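Long-range contacts in GH3 beta-N-acetylglucosaminidase (Paenibacillaceae, PDB 6K5J), which hydrolyses beta-N-acetylglucosaminide bonds, probably releasing terminal N-acetylglucosamine from sugar chains, as a family 3 glycoside hydrolase with a TIM-barrel N-terminal domain: residues Val477-Ala482 against Pro494-Phe499; Leu391-Glu396 against Val451-Tyr456; Thr374-Glu379 against Phe499-Glu504; Ala458-Asp463 against Ala484-Asp489. One frame throughout, in Å; residues are numbered along the deposited sequence.

Contact 1. Residues Val477-Ala482 against Pro494-Phe499; sequences VQLIVA and PTVKTF
The ring of Phe499 meets Val481 obliquely: CG1 of the valine lies 3.8 Å from Phe499 CD2 and almost as near to CE2. Phe499 and Val481 start out on the same side of the sheet, and CG of the phenylalanine is anti to its backbone N (chi1 -176°), beside its own carbonyl carbon; Asp489 and Ile490 touch the ring from the loop between the two segments. The other methyl of Val481, CG2, fits against both methyls of Val496, 3.7 Å from CG1, the two valines crossing at about a right angle. Leu479 CD2 extends this apolar patch more loosely toward Val496 CG2, and Ile468 of helix 462-472 packs on both valines. The backbones join in parallel where Val481 N donates a nearly straight bond (172°) to Thr498 O at 3.0 Å, and Val481 O receives a close CA-H contact from Phe499. Farther back the chains part and water fills in. Two waters donate to Leu479 O; one also accepts from Lys497 N at 2.8 Å, and the other is hydrogen-bonded to Thr498 OG1, 2.7 Å away. Strand 499-501 thus begins its parallel pairing with strand 478-483 here, and where direct bonding stops, the carbonyl of Leu479 is satisfied by solvent.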
loop_
_atom_site.group_PDB
_atom_site.type_symbol
_atom_site.label_atom_id
_atom_site.label_comp_id
_atom_site.label_asym_id
_atom_site.label_seq_id
_atom_site.Cartn_x
_atom_site.Cartn_y
_atom_site.Cartn_z
ATOM N N VAL A 477 -35.469 -4.861 12.315
ATOM C CA VAL A 477 -34.389 -4.952 11.341
ATOM C C VAL A 477 -33.511 -6.143 11.706
ATOM O O VAL A 477 -33.170 -6.334 12.879
ATOM C CB VAL A 477 -33.561 -3.651 11.293
ATOM C CG1 VAL A 477 -32.291 -3.834 10.448
ATOM C CG2 VAL A 477 -34.398 -2.499 10.759
ATOM N N GLN A 478 -33.165 -6.952 10.707
ATOM C CA GLN A 478 -32.140 -7.984 10.849
ATOM C C GLN A 478 -30.890 -7.443 10.165
ATOM O O GLN A 478 -30.794 -7.442 8.933
ATOM C CB GLN A 478 -32.593 -9.313 10.251
ATOM C CG GLN A 478 -33.711 -10.004 11.032
ATOM C CD GLN A 478 -35.082 -9.428 10.723
ATOM O OE1 GLN A 478 -35.485 -9.345 9.557
ATOM N NE2 GLN A 478 -35.807 -9.019 11.767
ATOM N N LEU A 479 -29.952 -6.949 10.970
ATOM C CA LEU A 479 -28.787 -6.216 10.486
ATOM C C LEU A 479 -27.556 -7.115 10.498
ATOM O O LEU A 479 -27.258 -7.747 11.516
ATOM C CB LEU A 479 -28.529 -4.988 11.357
ATOM C CG LEU A 479 -27.213 -4.242 11.089
ATOM C CD1 LEU A 479 -27.282 -3.559 9.737
ATOM C CD2 LEU A 479 -26.945 -3.225 12.201
ATOM N N ILE A 480 -26.851 -7.169 9.369
ATOM C CA ILE A 480 -25.506 -7.731 9.281
ATOM C C ILE A 480 -24.556 -6.596 8.916
ATOM O O ILE A 480 -24.855 -5.794 8.026
ATOM C CB ILE A 480 -25.418 -8.853 8.223
ATOM C CG1 ILE A 480 -26.274 -10.058 8.614
ATOM C CG2 ILE A 480 -23.959 -9.288 7.984
ATOM C CD1 ILE A 480 -26.461 -11.057 7.457
ATOM N N VAL A 481 -23.405 -6.532 9.576
ATOM C CA VAL A 481 -22.362 -5.574 9.223
ATOM C C VAL A 481 -21.162 -6.350 8.686
ATOM O O VAL A 481 -20.750 -7.358 9.270
ATOM C CB VAL A 481 -21.978 -4.691 10.423
ATOM C CG1 VAL A 481 -20.903 -3.663 10.026
ATOM C CG2 VAL A 481 -23.208 -3.976 10.955
ATOM N N ALA A 482 -20.623 -5.895 7.560
ATOM C CA ALA A 482 -19.420 -6.463 6.969
ATOM C C ALA A 482 -18.451 -5.321 6.712
ATOM O O ALA A 482 -18.756 -4.415 5.933
ATOM C CB ALA A 482 -19.739 -7.212 5.671
ATOM N N PRO A 494 -21.031 -1.680 19.502
ATOM C CA PRO A 494 -21.366 -2.664 20.545
ATOM C C PRO A 494 -22.747 -3.296 20.403
ATOM O O PRO A 494 -22.957 -4.387 20.946
ATOM C CB PRO A 494 -21.244 -1.854 21.848
ATOM C CG PRO A 494 -21.436 -0.431 21.433
ATOM C CD PRO A 494 -20.869 -0.317 20.047
ATOM N N THR A 495 -23.680 -2.669 19.686
ATOM C CA THR A 495 -25.029 -3.202 19.534
ATOM C C THR A 495 -25.161 -4.168 18.364
ATOM O O THR A 495 -26.148 -4.913 18.293
ATOM C CB THR A 495 -26.022 -2.049 19.358
ATOM O OG1 THR A 495 -25.667 -0.990 20.256
ATOM C CG2 THR A 495 -27.458 -2.502 19.646
ATOM N N VAL A 496 -24.182 -4.182 17.456
ATOM C CA VAL A 496 -24.258 -5.041 16.276
ATOM C C VAL A 496 -24.174 -6.496 16.709
ATOM O O VAL A 496 -23.342 -6.864 17.545
ATOM C CB VAL A 496 -23.141 -4.658 15.292
ATOM C CG1 VAL A 496 -22.919 -5.739 14.245
ATOM C CG2 VAL A 496 -23.468 -3.339 14.639
ATOM N N LYS A 497 -25.056 -7.333 16.158
ATOM C CA LYS A 497 -25.084 -8.742 16.540
ATOM C C LYS A 497 -24.251 -9.637 15.629
ATOM O O LYS A 497 -23.789 -10.694 16.075
ATOM C CB LYS A 497 -26.526 -9.257 16.552
ATOM C CG LYS A 497 -27.368 -8.719 17.695
ATOM C CD LYS A 497 -28.802 -9.247 17.604
ATOM C CE LYS A 497 -29.782 -8.314 18.306
ATOM N NZ LYS A 497 -31.157 -8.479 17.772
ATOM N N THR A 498 -24.067 -9.252 14.367
ATOM C CA THR A 498 -23.373 -10.064 13.372
ATOM C C THR A 498 -22.392 -9.171 12.633
ATOM O O THR A 498 -22.807 -8.200 11.993
ATOM C CB THR A 498 -24.357 -10.694 12.381
ATOM O OG1 THR A 498 -25.393 -11.369 13.103
ATOM C CG2 THR A 498 -23.648 -11.684 11.463
ATOM N N PHE A 499 -21.099 -9.502 12.714
ATOM C CA PHE A 499 -20.043 -8.667 12.147
ATOM C C PHE A 499 -19.043 -9.541 11.406
ATOM O O PHE A 499 -18.464 -10.462 11.993
ATOM C CB PHE A 499 -19.335 -7.853 13.240
ATOM C CG PHE A 499 -18.292 -6.901 12.707
ATOM C CD1 PHE A 499 -16.989 -7.336 12.482
ATOM C CD2 PHE A 499 -18.615 -5.578 12.424
ATOM C CE1 PHE A 499 -16.016 -6.466 11.974
ATOM C CE2 PHE A 499 -17.659 -4.697 11.927
ATOM C CZ PHE A 499 -16.335 -5.148 11.704
HETATM O O HOH W 1 -26.766 -6.382 14.110
HETATM O O HOH W 2 -27.750 -10.110 12.620
#

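Contact 2. Residues Leu391-Glu396 against Val451-Tyr456; sequences LVVWPE and VVVVSY
Val393 and Val453 sit side by side at the apolar centre, pointing the same way from neighbouring strands, with their CG2 methyls 3.9 Å apart. On the same face Leu391 CD2 reaches Val451 CG2 at 4.1 Å, and Leu479 of the next strand, 478-483, adds to the patch by touching Val451 and Val453. Ile468 and Leu471 of helix 462-472 pack on Val453. Trp394 lies on the reverse face; its CE3 and CZ3 run alongside the methyls of Val454, CE3 being 3.9 Å from CG2. Pro395 then crosses Val454 at about a right angle, and its CG comes within 3.6 Å of Tyr456 CB. Between the faces runs the backbone pairing of parallel strands whose segment axes differ by only 11°. Val452 uses both its own N, which donates to Leu391 O at 2.8 Å, and its own O, which accepts from Val393 N at 2.9 Å. Val454 N gives the next bond, to Val393 O. Proline has no N-H to continue the series, and beyond it Tyr456 N turns to Gln464 OE1. Strands 390-396 and 450-455 are inner strands of the six-stranded sheet, in keeping with their largely valine, apolar side-chain contact, whereas Ser455, at the end of strand 450-455, and Tyr456, just after it, carry hydroxyls that tie the chain to Asp489 and Arg485.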
loop_
_atom_site.group_PDB
_atom_site.type_symbol
_atom_site.label_atom_id
_atom_site.label_comp_id
_atom_site.label_asym_id
_atom_site.label_seq_id
_atom_site.Cartn_x
_atom_site.Cartn_y
_atom_site.Cartn_z
ATOM N N LEU A 391 -31.562 -4.876 1.654
ATOM C CA LEU A 391 -31.026 -3.529 1.562
ATOM C C LEU A 391 -29.526 -3.593 1.828
ATOM O O LEU A 391 -29.104 -3.987 2.917
ATOM C CB LEU A 391 -31.711 -2.602 2.563
ATOM C CG LEU A 391 -31.104 -1.194 2.613
ATOM C CD1 LEU A 391 -31.316 -0.448 1.276
ATOM C CD2 LEU A 391 -31.664 -0.408 3.777
ATOM N N VAL A 392 -28.725 -3.221 0.839
ATOM C CA VAL A 392 -27.278 -3.135 1.001
ATOM C C VAL A 392 -26.891 -1.664 1.073
ATOM O O VAL A 392 -27.224 -0.881 0.173
ATOM C CB VAL A 392 -26.529 -3.842 -0.140
ATOM C CG1 VAL A 392 -25.003 -3.662 0.036
ATOM C CG2 VAL A 392 -26.909 -5.327 -0.189
ATOM N N VAL A 393 -26.194 -1.290 2.140
ATOM C CA VAL A 393 -25.675 0.061 2.313
ATOM C C VAL A 393 -24.205 0.051 1.911
ATOM O O VAL A 393 -23.385 -0.630 2.538
ATOM C CB VAL A 393 -25.866 0.553 3.755
ATOM C CG1 VAL A 393 -25.478 2.022 3.873
ATOM C CG2 VAL A 393 -27.317 0.358 4.185
ATOM N N TRP A 394 -23.871 0.779 0.851
ATOM C CA TRP A 394 -22.555 0.674 0.230
ATOM C C TRP A 394 -21.810 1.988 0.394
ATOM O O TRP A 394 -22.298 3.029 -0.073
ATOM C CB TRP A 394 -22.674 0.306 -1.248
ATOM C CG TRP A 394 -21.337 0.199 -1.930
ATOM C CD1 TRP A 394 -20.757 1.126 -2.755
ATOM C CD2 TRP A 394 -20.405 -0.886 -1.831
ATOM N NE1 TRP A 394 -19.519 0.686 -3.168
ATOM C CE2 TRP A 394 -19.279 -0.546 -2.615
ATOM C CE3 TRP A 394 -20.409 -2.109 -1.145
ATOM C CZ2 TRP A 394 -18.173 -1.390 -2.749
ATOM C CZ3 TRP A 394 -19.303 -2.947 -1.274
ATOM C CH2 TRP A 394 -18.201 -2.579 -2.068
ATOM N N PRO A 395 -20.640 1.993 1.032
ATOM C CA PRO A 395 -19.909 3.243 1.254
ATOM C C PRO A 395 -18.961 3.568 0.113
ATOM O O PRO A 395 -18.384 2.688 -0.526
ATOM C CB PRO A 395 -19.128 2.941 2.539
ATOM C CG PRO A 395 -18.759 1.464 2.373
ATOM C CD PRO A 395 -19.931 0.830 1.603
ATOM N N GLU A 396 -18.797 4.863 -0.145
ATOM C CA GLU A 396 -17.856 5.303 -1.166
ATOM C C GLU A 396 -17.023 6.447 -0.610
ATOM O O GLU A 396 -17.541 7.327 0.088
ATOM C CB GLU A 396 -18.565 5.732 -2.474
ATOM C CG GLU A 396 -19.431 6.972 -2.350
ATOM C CD GLU A 396 -19.908 7.528 -3.693
ATOM O OE1 GLU A 396 -19.667 6.893 -4.747
ATOM O OE2 GLU A 396 -20.531 8.615 -3.684
ATOM N N VAL A 451 -31.085 -6.030 6.210
ATOM C CA VAL A 451 -30.142 -4.952 5.937
ATOM C C VAL A 451 -28.720 -5.473 6.113
ATOM O O VAL A 451 -28.395 -6.067 7.147
ATOM C CB VAL A 451 -30.382 -3.738 6.854
ATOM C CG1 VAL A 451 -29.386 -2.628 6.515
ATOM C CG2 VAL A 451 -31.826 -3.228 6.706
ATOM N N VAL A 452 -27.882 -5.259 5.101
ATOM C CA VAL A 452 -26.441 -5.475 5.200
ATOM C C VAL A 452 -25.766 -4.124 5.032
ATOM O O VAL A 452 -25.822 -3.529 3.948
ATOM C CB VAL A 452 -25.906 -6.454 4.143
ATOM C CG1 VAL A 452 -24.397 -6.680 4.368
ATOM C CG2 VAL A 452 -26.667 -7.775 4.154
ATOM N N VAL A 453 -25.096 -3.653 6.075
ATOM C CA VAL A 453 -24.255 -2.471 5.948
ATOM C C VAL A 453 -22.830 -2.930 5.707
ATOM O O VAL A 453 -22.266 -3.684 6.513
ATOM C CB VAL A 453 -24.323 -1.572 7.189
ATOM C CG1 VAL A 453 -23.373 -0.379 7.000
ATOM C CG2 VAL A 453 -25.738 -1.105 7.420
ATOM N N VAL A 454 -22.256 -2.488 4.597
ATOM C CA VAL A 454 -20.819 -2.592 4.388
ATOM C C VAL A 454 -20.198 -1.371 5.060
ATOM O O VAL A 454 -20.449 -0.234 4.653
ATOM C CB VAL A 454 -20.472 -2.669 2.899
ATOM C CG1 VAL A 454 -18.969 -2.720 2.716
ATOM C CG2 VAL A 454 -21.102 -3.907 2.270
ATOM N N SER A 455 -19.431 -1.594 6.127
ATOM C CA SER A 455 -18.774 -0.481 6.793
ATOM C C SER A 455 -17.394 -0.239 6.180
ATOM O O SER A 455 -16.799 -1.110 5.543
ATOM C CB SER A 455 -18.667 -0.717 8.307
ATOM O OG SER A 455 -17.736 -1.737 8.641
ATOM N N TYR A 456 -16.902 0.983 6.358
ATOM C CA TYR A 456 -15.628 1.387 5.768
ATOM C C TYR A 456 -14.971 2.343 6.760
ATOM O O TYR A 456 -15.296 3.533 6.790
ATOM C CB TYR A 456 -15.844 2.020 4.397
ATOM C CG TYR A 456 -14.582 2.334 3.616
ATOM C CD1 TYR A 456 -13.748 3.377 3.992
ATOM C CD2 TYR A 456 -14.240 1.600 2.484
ATOM C CE1 TYR A 456 -12.593 3.670 3.274
ATOM C CE2 TYR A 456 -13.093 1.897 1.756
ATOM C CZ TYR A 456 -12.280 2.928 2.154
ATOM O OH TYR A 456 -11.146 3.221 1.433
#

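Contact 3. Residues Thr374-Glu379 against Phe499-Glu504; sequences TLLRSE and FFAAYE
Phe499 O is gripped by two successive N-H groups of the facing strand, Leu376 N at 2.9 Å and, weakly, Arg377 N at 3.4 Å. Two residues facing one make a classic beta bulge, which shifts the antiparallel register by one. Phe499 N returns a bond to Arg377 O; at the other end Thr374 and Ala501 form a hydrogen-bonded pair, bonded both ways. Tyr503 OH donates to Thr374 OG1 at 2.8 Å, the threonine oxygen lying in the plane of the tyrosine ring at its edge, and OG1 is also bonded to Ser372 O. Leu375 CD1 sits over one face of the Phe500 ring, 3.8 Å from its centroid in a CH-pi contact, while Phe382 packs edge-to-face with the same ring. Leu376 has CG beside its backbone N (chi1 -79°) and lies alongside Phe499; Leu376 CB is at the ring edge, 3.9 Å from Phe499 CD1. Leu376 CD1 reaches on to Ala501 CB, 3.7 Å away. Arg377 leads its guanidinium off to Val496 O and Leu493 O. Strand 374-377 is the antiparallel edge of an otherwise parallel sheet; at the bulge one carbonyl serves two N-H groups and the pairing resumes at Arg377 O, while the Tyr503 hydroxyl adds a side-chain bond at the start of the strand.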
loop_
_atom_site.group_PDB
_atom_site.type_symbol
_atom_site.label_atom_id
_atom_site.label_comp_id
_atom_site.label_asym_id
_atom_site.label_seq_id
_atom_site.Cartn_x
_atom_site.Cartn_y
_atom_site.Cartn_z
ATOM N N THR A 374 -13.925 -13.267 7.320
ATOM C CA THR A 374 -13.824 -13.623 8.727
ATOM C C THR A 374 -15.105 -13.235 9.451
ATOM O O THR A 374 -15.680 -12.182 9.184
ATOM C CB THR A 374 -12.617 -12.910 9.348
ATOM O OG1 THR A 374 -11.444 -13.262 8.598
ATOM C CG2 THR A 374 -12.437 -13.296 10.810
ATOM N N LEU A 375 -15.564 -14.096 10.354
ATOM C CA LEU A 375 -16.729 -13.816 11.183
ATOM C C LEU A 375 -16.240 -13.506 12.590
ATOM O O LEU A 375 -15.661 -14.372 13.250
ATOM C CB LEU A 375 -17.701 -15.001 11.198
ATOM C CG LEU A 375 -18.971 -14.866 12.066
ATOM C CD1 LEU A 375 -19.730 -13.573 11.758
ATOM C CD2 LEU A 375 -19.883 -16.066 11.871
ATOM N N LEU A 376 -16.462 -12.279 13.048
ATOM C CA LEU A 376 -15.997 -11.871 14.367
ATOM C C LEU A 376 -17.067 -11.986 15.439
ATOM O O LEU A 376 -16.735 -12.161 16.617
ATOM C CB LEU A 376 -15.490 -10.421 14.330
ATOM C CG LEU A 376 -14.094 -10.160 13.759
ATOM C CD1 LEU A 376 -14.105 -10.288 12.264
ATOM C CD2 LEU A 376 -13.633 -8.752 14.147
ATOM N N ARG A 377 -18.341 -11.912 15.068
ATOM C CA ARG A 377 -19.404 -11.905 16.062
ATOM C C ARG A 377 -20.679 -12.393 15.394
ATOM O O ARG A 377 -20.964 -12.010 14.264
ATOM C CB ARG A 377 -19.609 -10.497 16.644
ATOM C CG ARG A 377 -20.738 -10.406 17.663
ATOM C CD ARG A 377 -21.023 -8.968 18.076
ATOM N NE ARG A 377 -19.907 -8.375 18.788
ATOM C CZ ARG A 377 -19.757 -7.073 18.991
ATOM N NH1 ARG A 377 -20.661 -6.217 18.527
ATOM N NH2 ARG A 377 -18.705 -6.627 19.660
ATOM N N SER A 378 -21.428 -13.245 16.089
ATOM C CA SER A 378 -22.736 -13.662 15.597
ATOM C C SER A 378 -23.514 -14.267 16.752
ATOM O O SER A 378 -22.939 -14.690 17.759
ATOM C CB SER A 378 -22.630 -14.665 14.448
ATOM O OG SER A 378 -21.936 -15.815 14.877
ATOM N N GLU A 379 -24.835 -14.306 16.587
ATOM C CA GLU A 379 -25.744 -14.790 17.620
ATOM C C GLU A 379 -26.591 -15.965 17.146
ATOM O O GLU A 379 -27.639 -16.242 17.734
ATOM C CB GLU A 379 -26.653 -13.662 18.094
ATOM C CG GLU A 379 -26.218 -13.023 19.381
ATOM C CD GLU A 379 -27.059 -11.814 19.719
ATOM O OE1 GLU A 379 -28.283 -11.843 19.444
ATOM O OE2 GLU A 379 -26.495 -10.831 20.245
ATOM N N PHE A 499 -21.099 -9.502 12.714
ATOM C CA PHE A 499 -20.043 -8.667 12.147
ATOM C C PHE A 499 -19.043 -9.541 11.406
ATOM O O PHE A 499 -18.464 -10.462 11.993
ATOM C CB PHE A 499 -19.335 -7.853 13.240
ATOM C CG PHE A 499 -18.292 -6.901 12.707
ATOM C CD1 PHE A 499 -16.989 -7.336 12.482
ATOM C CD2 PHE A 499 -18.615 -5.578 12.424
ATOM C CE1 PHE A 499 -16.016 -6.466 11.974
ATOM C CE2 PHE A 499 -17.659 -4.697 11.927
ATOM C CZ PHE A 499 -16.335 -5.148 11.704
ATOM N N PHE A 500 -18.820 -9.229 10.134
ATOM C CA PHE A 500 -17.825 -9.881 9.291
ATOM C C PHE A 500 -16.705 -8.899 8.972
ATOM O O PHE A 500 -16.914 -7.685 8.950
ATOM C CB PHE A 500 -18.436 -10.358 7.966
ATOM C CG PHE A 500 -19.443 -11.463 8.108
ATOM C CD1 PHE A 500 -20.787 -11.169 8.326
ATOM C CD2 PHE A 500 -19.051 -12.799 7.999
ATOM C CE1 PHE A 500 -21.722 -12.177 8.447
ATOM C CE2 PHE A 500 -19.981 -13.815 8.127
ATOM C CZ PHE A 500 -21.324 -13.504 8.350
ATOM N N ALA A 501 -15.520 -9.436 8.664
ATOM C CA ALA A 501 -14.431 -8.634 8.120
ATOM C C ALA A 501 -14.066 -9.149 6.736
ATOM O O ALA A 501 -13.824 -10.350 6.556
ATOM C CB ALA A 501 -13.195 -8.648 9.036
ATOM N N ALA A 502 -14.006 -8.237 5.766
ATOM C CA ALA A 502 -13.479 -8.543 4.443
ATOM C C ALA A 502 -12.147 -7.871 4.147
ATOM O O ALA A 502 -11.500 -8.236 3.155
ATOM C CB ALA A 502 -14.491 -8.147 3.350
ATOM N N TYR A 503 -11.733 -6.891 4.952
ATOM C CA TYR A 503 -10.425 -6.230 4.905
ATOM C C TYR A 503 -10.208 -5.377 3.658
ATOM O O TYR A 503 -9.113 -4.808 3.491
ATOM C CB TYR A 503 -9.271 -7.244 5.040
ATOM C CG TYR A 503 -9.495 -8.218 6.177
ATOM C CD1 TYR A 503 -9.218 -7.852 7.489
ATOM C CD2 TYR A 503 -10.025 -9.490 5.946
ATOM C CE1 TYR A 503 -9.435 -8.728 8.541
ATOM C CE2 TYR A 503 -10.253 -10.369 6.994
ATOM C CZ TYR A 503 -9.945 -9.983 8.287
ATOM O OH TYR A 503 -10.163 -10.852 9.339
ATOM N N GLU A 504 -11.196 -5.264 2.776
ATOM C CA GLU A 504 -11.068 -4.501 1.537
ATOM C C GLU A 504 -12.418 -4.559 0.832
ATOM O O GLU A 504 -13.290 -5.357 1.193
ATOM C CB GLU A 504 -9.955 -5.037 0.630
ATOM C CG GLU A 504 -10.145 -6.485 0.253
ATOM C CD GLU A 504 -8.921 -7.073 -0.405
ATOM O OE1 GLU A 504 -7.788 -6.695 -0.028
ATOM O OE2 GLU A 504 -9.102 -7.912 -1.308
#

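Contact 4. Residues Ala458-Asp463 against Ala484-Asp489; sequences AIFSPD and ARNPFD
Asp489 meets the amides of Ala458 and Ile459 with its carboxylate. Ile459 N gives the straighter bond, to OD1 at 3.0 Å and 168°, arriving from well above the carboxylate plane (64° out of it). Ala458 N bonds weakly to OD2 at 2.9 Å. OD2 has a second partner in Ser455 OG, at the end of strand 450-455, so that one side chain gathers the amides of a 3-10 turn and a strand-end hydroxyl. These donors would be expected to stabilise the negative charge of the buried carboxylate. CG of Asp489 stands beside its own backbone N, and the carboxylate comes close enough to Ala458 for OD2 to lie 3.4 Å from its CB.

The segments follow adjacent parallel strands 450-455 and 478-483, the first running through a 3-10 turn into helix 462-472. These two strands and the helix, entered through Ser461 at its N-cap, form a beta-alpha-beta crossover; Asp489 ties the turn before the helix to the loop after the second strand.

Among the van der Waals contacts, Ile459 lays CG2 3.3 Å from Asp489 OD1 and extends CD1 to Phe488 O, also 3.3 Å away, with Phe488 CB a little farther off. Phe460 CE2 approaches Asn486 ND2 at 3.9 Å, ring and amide planes 75° apart. Asn486 N is hydrogen-bonded to Asn457 OD1, while its side-chain OD1 accepts a weak bond from Val151 N.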
loop_
_atom_site.group_PDB
_atom_site.type_symbol
_atom_site.label_atom_id
_atom_site.label_comp_id
_atom_site.label_asym_id
_atom_site.label_seq_id
_atom_site.Cartn_x
_atom_site.Cartn_y
_atom_site.Cartn_z
ATOM N N ALA A 458 -15.572 2.671 9.836
ATOM C CA ALA A 458 -16.556 3.246 10.754
ATOM C C ALA A 458 -15.925 3.663 12.080
ATOM O O ALA A 458 -16.423 4.581 12.748
ATOM C CB ALA A 458 -17.681 2.235 11.003
ATOM N N ILE A 459 -14.843 2.994 12.487
ATOM C CA ILE A 459 -14.120 3.372 13.697
ATOM C C ILE A 459 -13.556 4.792 13.615
ATOM O O ILE A 459 -13.337 5.431 14.649
ATOM C CB ILE A 459 -13.003 2.344 13.982
ATOM C CG1 ILE A 459 -12.301 2.677 15.303
ATOM C CG2 ILE A 459 -11.988 2.312 12.823
ATOM C CD1 ILE A 459 -11.928 1.506 16.130
ATOM N N PHE A 460 -13.328 5.308 12.408
ATOM C CA PHE A 460 -12.847 6.666 12.200
ATOM C C PHE A 460 -13.930 7.605 11.670
ATOM O O PHE A 460 -13.618 8.739 11.306
ATOM C CB PHE A 460 -11.667 6.668 11.222
ATOM C CG PHE A 460 -10.462 5.891 11.697
ATOM C CD1 PHE A 460 -10.143 5.809 13.046
ATOM C CD2 PHE A 460 -9.635 5.256 10.781
ATOM C CE1 PHE A 460 -9.020 5.099 13.475
ATOM C CE2 PHE A 460 -8.513 4.549 11.193
ATOM C CZ PHE A 460 -8.200 4.471 12.548
ATOM N N SER A 461 -15.186 7.165 11.578
ATOM C CA SER A 461 -16.239 7.983 10.974
ATOM C C SER A 461 -17.464 7.920 11.877
ATOM O O SER A 461 -18.312 7.026 11.737
ATOM C CB SER A 461 -16.553 7.524 9.550
ATOM O OG SER A 461 -17.674 8.226 9.016
ATOM N N PRO A 462 -17.586 8.867 12.819
ATOM C CA PRO A 462 -18.678 8.801 13.812
ATOM C C PRO A 462 -20.082 8.760 13.223
ATOM O O PRO A 462 -20.941 8.055 13.766
ATOM C CB PRO A 462 -18.453 10.075 14.641
ATOM C CG PRO A 462 -16.968 10.316 14.539
ATOM C CD PRO A 462 -16.630 9.949 13.117
ATOM N N ASP A 463 -20.355 9.505 12.147
ATOM C CA ASP A 463 -21.705 9.492 11.581
ATOM C C ASP A 463 -22.029 8.153 10.933
ATOM O O ASP A 463 -23.193 7.728 10.927
ATOM C CB ASP A 463 -21.876 10.620 10.561
ATOM C CG ASP A 463 -21.737 11.998 11.184
ATOM O OD1 ASP A 463 -22.007 12.135 12.393
ATOM O OD2 ASP A 463 -21.352 12.935 10.456
ATOM N N ALA A 484 -15.382 -3.486 5.141
ATOM C CA ALA A 484 -14.630 -3.552 3.894
ATOM C C ALA A 484 -13.367 -2.702 3.939
ATOM O O ALA A 484 -12.744 -2.464 2.894
ATOM C CB ALA A 484 -15.510 -3.126 2.715
ATOM N N ARG A 485 -12.989 -2.210 5.115
ATOM C CA ARG A 485 -11.612 -1.786 5.300
ATOM C C ARG A 485 -11.125 -2.304 6.654
ATOM O O ARG A 485 -11.054 -3.524 6.831
ATOM C CB ARG A 485 -11.459 -0.269 5.135
ATOM C CG ARG A 485 -9.984 0.096 4.932
ATOM C CD ARG A 485 -9.743 1.388 4.158
ATOM N NE ARG A 485 -8.299 1.615 4.070
ATOM C CZ ARG A 485 -7.664 2.151 3.028
ATOM N NH1 ARG A 485 -8.335 2.551 1.954
ATOM N NH2 ARG A 485 -6.343 2.289 3.065
ATOM N N ASN A 486 -10.775 -1.439 7.609
ATOM C CA ASN A 486 -10.206 -1.959 8.852
ATOM C C ASN A 486 -11.239 -2.816 9.581
ATOM O O ASN A 486 -12.405 -2.418 9.697
ATOM C CB ASN A 486 -9.731 -0.834 9.779
ATOM C CG ASN A 486 -8.471 -0.143 9.270
ATOM O OD1 ASN A 486 -7.921 -0.508 8.232
ATOM N ND2 ASN A 486 -8.021 0.871 9.997
ATOM N N PRO A 487 -10.847 -3.987 10.102
ATOM C CA PRO A 487 -11.805 -4.829 10.829
ATOM C C PRO A 487 -12.117 -4.311 12.217
ATOM O O PRO A 487 -13.032 -4.836 12.862
ATOM C CB PRO A 487 -11.091 -6.184 10.898
ATOM C CG PRO A 487 -9.624 -5.804 10.987
ATOM C CD PRO A 487 -9.500 -4.586 10.063
ATOM N N PHE A 488 -11.407 -3.282 12.678
ATOM C CA PHE A 488 -11.567 -2.757 14.028
ATOM C C PHE A 488 -12.837 -1.929 14.193
ATOM O O PHE A 488 -13.121 -1.469 15.308
ATOM C CB PHE A 488 -10.310 -1.956 14.389
ATOM C CG PHE A 488 -9.033 -2.646 13.951
ATOM C CD1 PHE A 488 -8.719 -3.911 14.435
ATOM C CD2 PHE A 488 -8.183 -2.060 13.025
ATOM C CE1 PHE A 488 -7.553 -4.574 14.022
ATOM C CE2 PHE A 488 -7.016 -2.713 12.606
ATOM C CZ PHE A 488 -6.707 -3.966 13.097
ATOM N N ASP A 489 -13.609 -1.750 13.114
ATOM C CA ASP A 489 -14.921 -1.118 13.209
ATOM C C ASP A 489 -15.773 -1.739 14.307
ATOM O O ASP A 489 -16.560 -1.042 14.958
ATOM C CB ASP A 489 -15.661 -1.236 11.871
ATOM C CG ASP A 489 -15.148 -0.276 10.826
ATOM O OD1 ASP A 489 -14.176 0.451 11.100
ATOM O OD2 ASP A 489 -15.723 -0.257 9.715
#

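Contacts 1, 2 and 3 belong to one mixed six-stranded sheet, and contact 4 joins segments that follow two of its parallel strands at their C-terminal ends. All the touching residues of contact 2 are buried, and it is the most regular, with apolar side chains on both faces. Contact 1 is mostly buried too, but only begins its pairing and uses water where the loop leading into strand 499-501 stands off from strand 478-483. Contact 3, with partly exposed residues, adds the antiparallel edge strand and shares Phe499 with contact 1. Contact 4 depends on a carboxylate rather than strand pairing, and meets contact 2 at the end of strand 450-455. Its Phe460 is exposed.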